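Local coordinates for aminoglycoside 3'-phosphotransferase AphA1-IAB (Acinetobacter baumannii, PDB 4GKH), which phosphorylates kanamycin and related aminoglycoside antibiotics at the 3'-hydroxyl and so confers resistance to them, using a fold like that of eukaryotic protein kinases, at residues 61-66 and 93-98; 74-79 and 130-135; 187-192 and 259-264. One frame throughout, in Å; residues are numbered along the deposited sequence. Where two conformers were deposited one is given.

Contact 1 (61-66 and 93-98)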
loop_
_atom_site.group_PDB
_atom_site.type_symbol
_atom_site.label_atom_id
_atom_site.label_comp_id
_atom_site.label_asym_id
_atom_site.label_seq_id
_atom_site.Cartn_x
_atom_site.Cartn_y
_atom_site.Cartn_z
ATOM N N SER A 61 17.928 -0.614 -8.522
ATOM C CA SER A 61 16.615 -0.075 -8.882
ATOM C C SER A 61 15.770 0.149 -7.627
ATOM O O SER A 61 15.034 1.124 -7.526
ATOM C CB SER A 61 15.875 -1.037 -9.818
ATOM O OG SER A 61 16.523 -1.144 -11.065
ATOM N N VAL A 62 15.903 -0.749 -6.658
ATOM C CA VAL A 62 15.101 -0.694 -5.440
ATOM C C VAL A 62 15.445 0.521 -4.568
ATOM O O VAL A 62 14.628 0.985 -3.769
ATOM C CB VAL A 62 15.206 -2.021 -4.655
ATOM C CG1 VAL A 62 14.380 -1.972 -3.376
ATOM C CG2 VAL A 62 14.732 -3.164 -5.528
ATOM N N ALA A 63 16.639 1.071 -4.756
ATOM C CA ALA A 63 16.977 2.323 -4.087
ATOM C C ALA A 63 15.967 3.403 -4.427
ATOM O O ALA A 63 15.595 4.203 -3.572
ATOM C CB ALA A 63 18.387 2.784 -4.460
ATOM N N ASN A 64 15.521 3.437 -5.681
ATOM C CA ASN A 64 14.527 4.431 -6.087
ATOM C C ASN A 64 13.185 4.229 -5.380
ATOM O O ASN A 64 12.541 5.194 -4.946
ATOM C CB ASN A 64 14.345 4.404 -7.601
ATOM C CG ASN A 64 15.613 4.786 -8.323
ATOM O OD1 ASN A 64 16.333 5.675 -7.879
ATOM N ND2 ASN A 64 15.917 4.094 -9.412
ATOM N N ASP A 65 12.778 2.973 -5.248
ATOM C CA ASP A 65 11.524 2.661 -4.561
ATOM C C ASP A 65 11.545 3.122 -3.113
ATOM O O ASP A 65 10.569 3.687 -2.616
ATOM C CB ASP A 65 11.242 1.158 -4.629
ATOM C CG ASP A 65 10.980 0.677 -6.053
ATOM O OD1 ASP A 65 10.218 1.340 -6.787
ATOM O OD2 ASP A 65 11.548 -0.360 -6.441
ATOM N N VAL A 66 12.657 2.875 -2.432
ATOM C CA VAL A 66 12.798 3.302 -1.046
ATOM C C VAL A 66 12.822 4.846 -0.928
ATOM O O VAL A 66 12.221 5.435 -0.018
ATOM C CB VAL A 66 14.057 2.674 -0.415
ATOM C CG1 VAL A 66 14.268 3.201 1.018
ATOM C CG2 VAL A 66 13.922 1.163 -0.415
ATOM N N ASP A 93 23.899 4.045 -5.464
ATOM C CA ASP A 93 23.333 2.698 -5.598
ATOM C C ASP A 93 22.521 2.178 -4.400
ATOM O O ASP A 93 22.041 1.040 -4.435
ATOM C CB ASP A 93 24.440 1.690 -5.910
ATOM C CG ASP A 93 25.134 1.971 -7.233
ATOM O OD1 ASP A 93 24.490 2.531 -8.143
ATOM O OD2 ASP A 93 26.323 1.620 -7.358
ATOM N N ASP A 94 22.359 2.984 -3.350
ATOM C CA ASP A 94 21.743 2.492 -2.122
ATOM C C ASP A 94 20.873 3.530 -1.449
ATOM O O ASP A 94 21.185 4.706 -1.471
ATOM C CB ASP A 94 22.806 2.035 -1.116
ATOM C CG ASP A 94 23.610 0.850 -1.609
ATOM O OD1 ASP A 94 23.191 -0.298 -1.341
ATOM O OD2 ASP A 94 24.655 1.069 -2.262
ATOM N N ALA A 95 19.792 3.062 -0.839
ATOM C CA ALA A 95 18.939 3.913 -0.019
ATOM C C ALA A 95 18.627 3.172 1.275
ATOM O O ALA A 95 18.307 1.976 1.267
ATOM C CB ALA A 95 17.666 4.273 -0.765
ATOM N N TRP A 96 18.746 3.882 2.395
ATOM C CA TRP A 96 18.452 3.313 3.710
ATOM C C TRP A 96 17.394 4.181 4.384
ATOM O O TRP A 96 17.634 5.368 4.560
ATOM C CB TRP A 96 19.724 3.343 4.555
ATOM C CG TRP A 96 20.839 2.502 4.005
ATOM C CD1 TRP A 96 21.773 2.881 3.078
ATOM C CD2 TRP A 96 21.144 1.147 4.357
ATOM N NE1 TRP A 96 22.635 1.838 2.826
ATOM C CE2 TRP A 96 22.276 0.765 3.602
ATOM C CE3 TRP A 96 20.576 0.221 5.238
ATOM C CZ2 TRP A 96 22.846 -0.509 3.697
ATOM C CZ3 TRP A 96 21.151 -1.052 5.337
ATOM C CH2 TRP A 96 22.276 -1.398 4.569
ATOM N N LEU A 97 16.258 3.596 4.776
ATOM C CA LEU A 97 15.171 4.358 5.406
ATOM C C LEU A 97 14.853 3.794 6.801
ATOM O O LEU A 97 14.377 2.669 6.914
ATOM C CB LEU A 97 13.914 4.286 4.517
ATOM C CG LEU A 97 12.617 4.909 5.070
ATOM C CD1 LEU A 97 12.809 6.394 5.420
ATOM C CD2 LEU A 97 11.492 4.713 4.042
ATOM N N LEU A 98 15.131 4.574 7.849
ATOM C CA LEU A 98 14.912 4.145 9.227
ATOM C C LEU A 98 13.671 4.839 9.782
ATOM O O LEU A 98 13.637 6.074 9.863
ATOM C CB LEU A 98 16.126 4.531 10.094
ATOM C CG LEU A 98 16.069 4.063 11.566
ATOM C CD1 LEU A 98 16.089 2.521 11.660
ATOM C CD2 LEU A 98 17.179 4.665 12.409
#

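Contact 2 (74-79 and 130-135)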
loop_
_atom_site.group_PDB
_atom_site.type_symbol
_atom_site.label_atom_id
_atom_site.label_comp_id
_atom_site.label_asym_id
_atom_site.label_seq_id
_atom_site.Cartn_x
_atom_site.Cartn_y
_atom_site.Cartn_z
ATOM N N ASN A 74 7.305 11.693 4.200
ATOM C CA ASN A 74 7.585 13.052 4.648
ATOM C C ASN A 74 6.405 13.985 4.376
ATOM O O ASN A 74 6.075 14.831 5.211
ATOM C CB ASN A 74 8.868 13.558 3.988
ATOM C CG ASN A 74 9.333 14.880 4.558
ATOM O OD1 ASN A 74 9.701 14.968 5.728
ATOM N ND2 ASN A 74 9.340 15.914 3.723
ATOM N N TRP A 75 5.746 13.802 3.231
ATOM C CA TRP A 75 4.608 14.644 2.866
ATOM C C TRP A 75 3.331 14.294 3.612
ATOM O O TRP A 75 2.673 15.163 4.209
ATOM C CB TRP A 75 4.333 14.601 1.356
ATOM C CG TRP A 75 3.070 15.319 1.027
ATOM C CD1 TRP A 75 2.859 16.684 1.035
ATOM C CD2 TRP A 75 1.814 14.725 0.699
ATOM N NE1 TRP A 75 1.551 16.960 0.723
ATOM C CE2 TRP A 75 0.890 15.779 0.502
ATOM C CE3 TRP A 75 1.385 13.406 0.522
ATOM C CZ2 TRP A 75 -0.437 15.551 0.151
ATOM C CZ3 TRP A 75 0.045 13.180 0.195
ATOM C CH2 TRP A 75 -0.841 14.243 0.005
ATOM N N LEU A 76 2.975 13.017 3.574
ATOM C CA LEU A 76 1.645 12.593 4.011
ATOM C C LEU A 76 1.461 12.673 5.531
ATOM O O LEU A 76 0.332 12.729 6.040
ATOM C CB LEU A 76 1.359 11.186 3.481
ATOM C CG LEU A 76 -0.013 10.570 3.767
ATOM C CD1 LEU A 76 -1.134 11.472 3.264
ATOM C CD2 LEU A 76 -0.091 9.193 3.116
ATOM N N THR A 77 2.570 12.721 6.257
ATOM C CA THR A 77 2.518 12.761 7.713
ATOM C C THR A 77 1.803 14.006 8.264
ATOM O O THR A 77 1.299 14.002 9.395
ATOM C CB THR A 77 3.924 12.642 8.324
ATOM O OG1 THR A 77 3.823 12.666 9.752
ATOM C CG2 THR A 77 4.798 13.781 7.872
ATOM N N ALA A 78 1.735 15.061 7.455
ATOM C CA ALA A 78 0.988 16.256 7.840
ATOM C C ALA A 78 -0.515 15.978 7.902
ATOM O O ALA A 78 -1.269 16.688 8.600
ATOM C CB ALA A 78 1.275 17.390 6.879
ATOM N N PHE A 79 -0.944 14.932 7.190
ATOM C CA PHE A 79 -2.374 14.647 7.020
ATOM C C PHE A 79 -2.906 13.344 7.649
ATOM O O PHE A 79 -4.088 13.252 8.012
ATOM C CB PHE A 79 -2.726 14.682 5.528
ATOM C CG PHE A 79 -2.312 15.942 4.845
ATOM C CD1 PHE A 79 -3.130 17.061 4.878
ATOM C CD2 PHE A 79 -1.095 16.024 4.183
ATOM C CE1 PHE A 79 -2.755 18.224 4.253
ATOM C CE2 PHE A 79 -0.704 17.192 3.553
ATOM C CZ PHE A 79 -1.528 18.295 3.586
ATOM N N ARG A 130 -11.971 7.184 3.853
ATOM C CA ARG A 130 -12.685 8.435 3.632
ATOM C C ARG A 130 -11.827 9.638 4.036
ATOM O O ARG A 130 -11.803 10.647 3.331
ATOM C CB ARG A 130 -14.034 8.459 4.389
ATOM C CG ARG A 130 -15.161 7.703 3.683
ATOM C CD ARG A 130 -16.352 7.474 4.602
ATOM N NE ARG A 130 -16.942 8.728 5.055
ATOM C CZ ARG A 130 -17.874 9.400 4.386
ATOM N NH1 ARG A 130 -18.328 8.941 3.224
ATOM N NH2 ARG A 130 -18.353 10.535 4.880
ATOM N N ARG A 131 -11.127 9.525 5.164
ATOM C CA ARG A 131 -10.221 10.591 5.612
ATOM C C ARG A 131 -9.155 10.858 4.565
ATOM O O ARG A 131 -8.948 12.009 4.149
ATOM C CB ARG A 131 -9.522 10.232 6.926
ATOM C CG ARG A 131 -10.361 10.384 8.172
ATOM C CD ARG A 131 -9.638 9.792 9.378
ATOM N NE ARG A 131 -8.382 10.482 9.678
ATOM C CZ ARG A 131 -7.479 10.038 10.552
ATOM N NH1 ARG A 131 -6.367 10.728 10.770
ATOM N NH2 ARG A 131 -7.687 8.902 11.208
ATOM N N LEU A 132 -8.468 9.801 4.151
ATOM C CA LEU A 132 -7.413 9.930 3.138
ATOM C C LEU A 132 -7.922 10.587 1.866
ATOM O O LEU A 132 -7.292 11.506 1.317
ATOM C CB LEU A 132 -6.836 8.549 2.796
ATOM C CG LEU A 132 -5.671 8.579 1.796
ATOM C CD1 LEU A 132 -4.463 9.253 2.423
ATOM C CD2 LEU A 132 -5.333 7.157 1.339
ATOM N N HIS A 133 -9.072 10.119 1.399
ATOM C CA HIS A 133 -9.660 10.649 0.186
ATOM C C HIS A 133 -10.277 12.029 0.330
ATOM O O HIS A 133 -10.705 12.614 -0.662
ATOM C CB HIS A 133 -10.656 9.637 -0.406
ATOM C CG HIS A 133 -9.990 8.409 -0.938
ATOM N ND1 HIS A 133 -10.680 7.399 -1.572
ATOM C CD2 HIS A 133 -8.688 8.035 -0.936
ATOM C CE1 HIS A 133 -9.830 6.455 -1.941
ATOM N NE2 HIS A 133 -8.613 6.817 -1.567
ATOM N N SER A 134 -10.309 12.570 1.549
ATOM C CA SER A 134 -10.841 13.913 1.756
ATOM C C SER A 134 -9.741 14.974 1.725
ATOM O O SER A 134 -10.027 16.170 1.783
ATOM C CB SER A 134 -11.588 14.008 3.088
ATOM O OG SER A 134 -10.677 13.962 4.169
ATOM N N ILE A 135 -8.480 14.546 1.642
ATOM C CA ILE A 135 -7.393 15.535 1.571
ATOM C C ILE A 135 -7.529 16.297 0.254
ATOM O O ILE A 135 -7.583 15.668 -0.808
ATOM C CB ILE A 135 -6.007 14.866 1.613
ATOM C CG1 ILE A 135 -5.804 14.101 2.923
ATOM C CG2 ILE A 135 -4.911 15.921 1.414
ATOM C CD1 ILE A 135 -4.608 13.156 2.885
#

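Contact 3 (187-192 and 259-264)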
loop_
_atom_site.group_PDB
_atom_site.type_symbol
_atom_site.label_atom_id
_atom_site.label_comp_id
_atom_site.label_asym_id
_atom_site.label_seq_id
_atom_site.Cartn_x
_atom_site.Cartn_y
_atom_site.Cartn_z
ATOM N N LEU A 187 -10.833 0.741 -21.031
ATOM C CA LEU A 187 -10.548 2.175 -21.158
ATOM C C LEU A 187 -11.324 2.815 -22.320
ATOM O O LEU A 187 -11.598 2.152 -23.322
ATOM C CB LEU A 187 -9.030 2.400 -21.323
ATOM C CG LEU A 187 -8.150 2.088 -20.101
ATOM C CD1 LEU A 187 -6.670 2.418 -20.349
ATOM C CD2 LEU A 187 -8.666 2.820 -18.856
ATOM N N PRO A 188 -11.654 4.115 -22.207
ATOM C CA PRO A 188 -11.284 5.017 -21.109
ATOM C C PRO A 188 -12.439 5.460 -20.210
ATOM O O PRO A 188 -13.606 5.311 -20.561
ATOM C CB PRO A 188 -10.727 6.229 -21.863
ATOM C CG PRO A 188 -11.564 6.286 -23.125
ATOM C CD PRO A 188 -12.086 4.874 -23.395
ATOM N N PHE A 189 -12.093 6.015 -19.049
ATOM C CA PHE A 189 -13.071 6.634 -18.158
ATOM C C PHE A 189 -12.514 7.933 -17.573
ATOM O O PHE A 189 -11.303 8.128 -17.527
ATOM C CB PHE A 189 -13.480 5.672 -17.038
ATOM C CG PHE A 189 -12.331 5.169 -16.208
ATOM C CD1 PHE A 189 -11.907 5.866 -15.086
ATOM C CD2 PHE A 189 -11.679 3.989 -16.541
ATOM C CE1 PHE A 189 -10.854 5.404 -14.321
ATOM C CE2 PHE A 189 -10.626 3.520 -15.778
ATOM C CZ PHE A 189 -10.210 4.230 -14.667
ATOM N N SER A 190 -13.393 8.825 -17.137
ATOM C CA SER A 190 -12.931 10.056 -16.498
ATOM C C SER A 190 -12.598 9.777 -15.042
ATOM O O SER A 190 -13.434 9.270 -14.297
ATOM C CB SER A 190 -13.979 11.165 -16.606
ATOM O OG SER A 190 -15.202 10.756 -16.023
ATOM N N PRO A 191 -11.366 10.094 -14.631
ATOM C CA PRO A 191 -10.970 9.803 -13.251
ATOM C C PRO A 191 -11.716 10.674 -12.249
ATOM O O PRO A 191 -12.058 11.817 -12.535
ATOM C CB PRO A 191 -9.480 10.147 -13.236
ATOM C CG PRO A 191 -9.341 11.188 -14.285
ATOM C CD PRO A 191 -10.299 10.784 -15.375
ATOM N N ASP A 192 -11.983 10.094 -11.089
ATOM C CA ASP A 192 -12.536 10.796 -9.943
ATOM C C ASP A 192 -11.339 10.874 -8.996
ATOM O O ASP A 192 -11.127 9.977 -8.171
ATOM C CB ASP A 192 -13.651 9.942 -9.346
ATOM C CG ASP A 192 -14.352 10.607 -8.198
ATOM O OD1 ASP A 192 -13.918 11.702 -7.783
ATOM O OD2 ASP A 192 -15.335 10.018 -7.703
HETATM N N MSE A 259 -18.339 -1.096 -11.631
HETATM C CA MSE A 259 -17.673 -2.368 -11.876
HETATM C C MSE A 259 -16.514 -2.236 -12.878
HETATM O O MSE A 259 -15.500 -2.923 -12.754
HETATM C CB MSE A 259 -18.683 -3.414 -12.349
HETATM C CG MSE A 259 -19.789 -3.711 -11.338
HETATM SE SE MSE A 259 -19.073 -4.049 -9.570
HETATM C CE MSE A 259 -18.156 -5.728 -9.914
ATOM N N ASN A 260 -16.667 -1.351 -13.862
ATOM C CA ASN A 260 -15.604 -1.108 -14.830
ATOM C C ASN A 260 -14.348 -0.540 -14.180
ATOM O O ASN A 260 -13.231 -0.970 -14.485
ATOM C CB ASN A 260 -16.082 -0.183 -15.947
ATOM C CG ASN A 260 -15.021 0.052 -17.003
ATOM O OD1 ASN A 260 -14.731 -0.832 -17.812
ATOM N ND2 ASN A 260 -14.436 1.246 -17.006
ATOM N N LYS A 261 -14.520 0.425 -13.281
ATOM C CA LYS A 261 -13.369 1.007 -12.609
ATOM C C LYS A 261 -12.783 0.025 -11.611
ATOM O O LYS A 261 -11.572 -0.031 -11.416
ATOM C CB LYS A 261 -13.724 2.334 -11.916
ATOM C CG LYS A 261 -13.995 3.474 -12.887
ATOM C CD LYS A 261 -13.597 4.830 -12.291
ATOM C CE LYS A 261 -14.565 5.336 -11.270
ATOM N NZ LYS A 261 -14.307 6.778 -11.017
ATOM N N LEU A 262 -13.648 -0.770 -10.992
ATOM C CA LEU A 262 -13.171 -1.791 -10.072
ATOM C C LEU A 262 -12.265 -2.782 -10.829
ATOM O O LEU A 262 -11.122 -3.055 -10.426
ATOM C CB LEU A 262 -14.372 -2.529 -9.464
ATOM C CG LEU A 262 -14.122 -3.598 -8.400
ATOM C CD1 LEU A 262 -13.277 -3.050 -7.288
ATOM C CD2 LEU A 262 -15.454 -4.120 -7.847
ATOM N N GLN A 263 -12.777 -3.291 -11.937
ATOM C CA GLN A 263 -12.069 -4.302 -12.715
ATOM C C GLN A 263 -10.770 -3.729 -13.263
ATOM O O GLN A 263 -9.715 -4.377 -13.201
ATOM C CB GLN A 263 -12.955 -4.786 -13.861
ATOM C CG GLN A 263 -12.280 -5.774 -14.784
ATOM C CD GLN A 263 -12.325 -7.195 -14.259
ATOM O OE1 GLN A 263 -12.339 -7.429 -13.047
ATOM N NE2 GLN A 263 -12.358 -8.157 -15.176
ATOM N N PHE A 264 -10.834 -2.512 -13.791
ATOM C CA PHE A 264 -9.612 -1.882 -14.265
ATOM C C PHE A 264 -8.503 -1.854 -13.212
ATOM O O PHE A 264 -7.365 -2.229 -13.493
ATOM C CB PHE A 264 -9.832 -0.475 -14.842
ATOM C CG PHE A 264 -8.539 0.214 -15.187
ATOM C CD1 PHE A 264 -7.909 -0.050 -16.395
ATOM C CD2 PHE A 264 -7.918 1.063 -14.269
ATOM C CE1 PHE A 264 -6.702 0.565 -16.716
ATOM C CE2 PHE A 264 -6.700 1.663 -14.578
ATOM C CZ PHE A 264 -6.097 1.410 -15.805
HETATM O O HOH W 1 -15.783 7.248 -8.867
#

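Contact 1 (61-66 and 93-98)
V66 carries CG1 anti to its backbone N (chi1 176°), which sets that methyl against the strand, where L97 meets it with CB. The two side chains slide past each other in opposite directions, and V66 CG1 lies 3.7 Å from L97 CB. The same methyl is 4.0 Å from A95 CB, so one branch of the valine bridges two residues that point to the same face of the strand.

A95 sits at the tightest part of the contact. Its CB lies 3.5 Å from A63 O and also touches A63 CB and V66 CB, while A63 CB in turn rests against the strand backbone, 3.9 Å from A95 N. With a methyl as the whole side chain on both sides, the CA atoms of A63 and A95 approach to 4.8 Å. The axes of the helical and strand segments come within 6.8 Å, their directions 33° apart. Alanine suits both places because each methyl already touches the backbone of the other segment at this separation; the branched V66 suits its own because it can offer CG1 to A95 CB and L97 CB at once. The carbonyl of A63, although pressed against a methyl, also accepts a hydrogen bond from T67 OG1.

Strand alternation divides the work: A95 and L97 face the helix, whereas D94 and W96 point away, D94 bonding to H57 and W96 stacking on it. This is the N-terminal lobe of the kinase-like fold, with helix 61-76 in the position of the kinase C helix, lying against the five-stranded antiparallel sheet. Strand 94-100 runs between strands 53-59 and 85-91; F88 and R90 of the latter touch A95, and farther along the helix M70 and L73 continue the packing on L97.

Contact 2 (74-79 and 130-135)
I135 reaches across to F79 and L76 chiefly through apolar contacts. Its CD1 lies 3.6 Å from F79 CB and 3.9 Å from L76 CD1, touching both. L76 and L132 cross at about a right angle and meet methyl to methyl, CD1 to CD1, at 4.1 Å. Branched aliphatic chains suit this buried spot because they present methyls in several directions: I135 meets F79 and L76 with CD1 and the ring with CG2.

That second meeting is a CH-pi contact. I135 CG2, anti to the backbone N (the companion CG1 has chi1 -62°), stands over one face of the F79 ring, 4.3 Å from its centroid and 18° off the ring normal, displaced toward the rim.

Polar bonds close each segment on itself: F79 N donates to L76 O in the first, and S134 N to R131 O in the second. In one of its two modelled conformers S134 also turns OG to that carbonyl.

The contact joins the C-terminal ends of helices 61-76 and 118-133, one from each lobe of the kinase-like fold; L82 lies against L76, and V195 of strand 193-196 touches both I135 and W75.

Contact 3 (187-192 and 259-264)
F189 and F264 form a T-shaped aromatic pair that fastens an irregular loop to a helix in the C-terminal lobe of the kinase-like fold. The loop, 187-192, leads from helix 176-184 into strand 193-196; the helical partner is the beginning of helix 259-269. The ring centroids are 5.5 Å apart and the planes stand at 71°, with the edge of F189 directed at the face of F264. At that edge F189 CZ lies 3.9 Å from F264 CD2, and CE2 sits over the F264 face.

F189 reaches the helix with its CG between the backbone N and the carbonyl carbon (chi1 57°), the crowded position. Phenylalanine suits the place because edge and face are both used: K261 lays its aliphatic chain across one face, with CG 3.9 Å from the ring centroid in a CH-pi contact, and CD closer still to the rim, 3.4 Å from F189 CD1. R146 adds a cation-pi contact to the same ring and donates to F189 O. L187, just before the cis peptide bond to P188, brings CD2 within 3.7 Å of F264 CE1, so the second phenylalanine is packed by leucine as well as by its aromatic partner.

Lysine is apt at 261 because a flexible chain, bent at chi2 and chi3, can cover an aromatic ring and still carry its ammonium to acidic groups. NZ makes a salt bridge with D225, while D192 pairs with R226; both lie outside the two segments. Between lysine and D192 the charged atoms are not in contact, and a water joins them: it accepts from K261 NZ at 2.6 Å and donates to D192 OD2 at 3.0 Å.

In the fold
Contacts 1 and 2 share helix 61-76, one near its start and the other at its end, with centres about 23 Å apart; their segments alternate along the chain. Contact 3 follows both in sequence, its centre about 32 Å from that of contact 1 and about 23 Å from that of contact 2, and none touches another. Contact 1 lies in the N-terminal lobe, contact 2 joins the lobes, and contact 3 belongs to the C-terminal lobe, where segments 130-135 and 187-192 both adjoin strand 193-196. Contacts 1 and 3 stand outside the inhibitor and kanamycin pockets, whereas the L132 side chain of contact 2 is about 10 Å from that of D199, the likely proton acceptor.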